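Local coordinates for core protein VP7 (PDB 1AHS) that builds, as a homotrimer, the surface of the African horse sickness virus core and binds structural protein VP3, this chain being the VP7 top domain, at residues 91-94 with 95-98. Sequence-based numbering, arbitrary orientation.
Sequences NVAA and GDVV
Ala93 and Asp96 close a type II beta turn around Ala94 and Gly95, tied by a weak hydrogen bond from Asp96 N to Ala93 O that is long at 3.4 Å but fairly straight (N-H...O 163°). The turn type follows from its two central residues: Ala94 is in the polyproline-II region, whereas Gly95 has a positive phi of 93°, which glycine adopts without a side chain crowding the preceding carbonyl, Ala94 O. A water reinforces the weak closure. It donates to Ala93 O over 2.7 Å and to Asp96 O over 2.6 Å, bridging the two limbs on the open side of the turn, past the closing bond, and giving Ala93 O a second donor besides Asp96 N. Among the side chains, the Asp96 carboxylate lies back across the turn toward Ala93, with OD2 3.6 Å from Ala93 CB; this is a van der Waals approach to a methyl group. Asp96 CG lies opposite its own carbonyl carbon (chi1 -77°), which turns the carboxylate away from the bridging water and onto the side of Ala93 CB. Beyond the water, Val92 and Val98 meet through single methyl branches, CG1 to CG1 at 4.0 Å, their side chains running obliquely to each other. Val92 CG1 also lies 4.1 Å from CB of the buried Val98. The turn thus redirects the chain from strand 90-92 in the four-stranded sheet to strand 98-100 at the margin of the five-stranded one. Trp63 of strand 59-65 donates its NE1 to Val92 O and carries Ala94 against its side chain, while Phe61 pairs by backbone with Val98; from strand 84-87, Val87 touches both Val92 and Val98, so this link between the sheets of the jelly-roll top domain packs on both, near the surface.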
ATOM      1  N   ASN B  91      25.443 -11.015  -0.739  1.00 40.69           N
ATOM      2  CA  ASN B  91      24.718 -10.080   0.080  1.00 37.83           C
ATOM      3  C   ASN B  91      24.325  -8.950  -0.821  1.00 39.78           C
ATOM      4  O   ASN B  91      25.182  -8.367  -1.512  1.00 40.36           O
ATOM      5  CB  ASN B  91      25.604  -9.567   1.204  1.00 40.50           C
ATOM      6  CG  ASN B  91      25.008  -8.390   1.912  1.00 44.13           C
ATOM      7  OD1 ASN B  91      25.388  -7.249   1.658  1.00 48.96           O
ATOM      8  ND2 ASN B  91      24.057  -8.651   2.797  1.00 47.36           N
ATOM      9  N   VAL B  92      23.015  -8.689  -0.847  1.00 39.61           N
ATOM     10  CA  VAL B  92      22.416  -7.631  -1.663  1.00 36.55           C
ATOM     11  C   VAL B  92      21.967  -6.489  -0.768  1.00 34.18           C
ATOM     12  O   VAL B  92      21.425  -6.698   0.318  1.00 32.59           O
ATOM     13  CB  VAL B  92      21.201  -8.141  -2.474  1.00 38.18           C
ATOM     14  CG1 VAL B  92      20.621  -7.010  -3.289  1.00 38.18           C
ATOM     15  CG2 VAL B  92      21.620  -9.254  -3.395  1.00 38.41           C
ATOM     16  N   ALA B  93      22.171  -5.279  -1.254  1.00 34.08           N
ATOM     17  CA  ALA B  93      21.821  -4.083  -0.520  1.00 33.75           C
ATOM     18  C   ALA B  93      20.399  -3.555  -0.758  1.00 33.62           C
ATOM     19  O   ALA B  93      19.818  -3.786  -1.820  1.00 38.42           O
ATOM     20  CB  ALA B  93      22.823  -3.022  -0.846  1.00 32.76           C
ATOM     21  N   ALA B  94      19.830  -2.886   0.253  1.00 34.02           N
ATOM     22  CA  ALA B  94      18.497  -2.287   0.146  1.00 31.96           C
ATOM     23  C   ALA B  94      18.610  -1.190  -0.892  1.00 29.83           C
ATOM     24  O   ALA B  94      19.608  -0.465  -0.909  1.00 35.90           O
ATOM     25  CB  ALA B  94      18.085  -1.703   1.470  1.00 30.85           C
ATOM     26  N   GLY B  95      17.639  -1.082  -1.791  1.00 25.70           N
ATOM     27  CA  GLY B  95      17.733  -0.033  -2.803  1.00 24.32           C
ATOM     28  C   GLY B  95      18.379  -0.373  -4.140  1.00 28.25           C
ATOM     29  O   GLY B  95      18.251   0.383  -5.116  1.00 33.15           O
ATOM     30  N   ASP B  96      19.075  -1.507  -4.202  1.00 33.26           N
ATOM     31  CA  ASP B  96      19.726  -1.942  -5.438  1.00 34.78           C
ATOM     32  C   ASP B  96      18.822  -2.939  -6.095  1.00 30.79           C
ATOM     33  O   ASP B  96      18.330  -3.855  -5.430  1.00 30.42           O
ATOM     34  CB  ASP B  96      21.033  -2.697  -5.162  1.00 43.00           C
ATOM     35  CG  ASP B  96      22.202  -1.795  -4.784  1.00 49.98           C
ATOM     36  OD1 ASP B  96      22.102  -0.537  -4.863  1.00 56.13           O
ATOM     37  OD2 ASP B  96      23.241  -2.394  -4.401  1.00 56.88           O
ATOM     38  N   VAL B  97      18.665  -2.797  -7.405  1.00 33.25           N
ATOM     39  CA  VAL B  97      17.850  -3.707  -8.218  1.00 35.16           C
ATOM     40  C   VAL B  97      18.619  -5.022  -8.396  1.00 34.55           C
ATOM     41  O   VAL B  97      19.739  -5.002  -8.891  1.00 39.89           O
ATOM     42  CB  VAL B  97      17.587  -3.116  -9.620  1.00 33.27           C
ATOM     43  CG1 VAL B  97      16.610  -3.968 -10.362  1.00 31.23           C
ATOM     44  CG2 VAL B  97      17.038  -1.718  -9.515  1.00 31.32           C
ATOM     45  N   VAL B  98      18.017  -6.150  -8.025  1.00 33.33           N
ATOM     46  CA  VAL B  98      18.663  -7.447  -8.130  1.00 32.81           C
ATOM     47  C   VAL B  98      17.922  -8.339  -9.132  1.00 36.09           C
ATOM     48  O   VAL B  98      16.695  -8.356  -9.126  1.00 38.27           O
ATOM     49  CB  VAL B  98      18.759  -8.125  -6.724  1.00 31.54           C
ATOM     50  CG1 VAL B  98      17.653  -7.686  -5.837  1.00 38.12           C
ATOM     51  CG2 VAL B  98      18.649  -9.585  -6.821  1.00 35.60           C
TER
HETATM   52  O   HOH W   1      17.540  -4.505  -3.060  1.00 28.69           O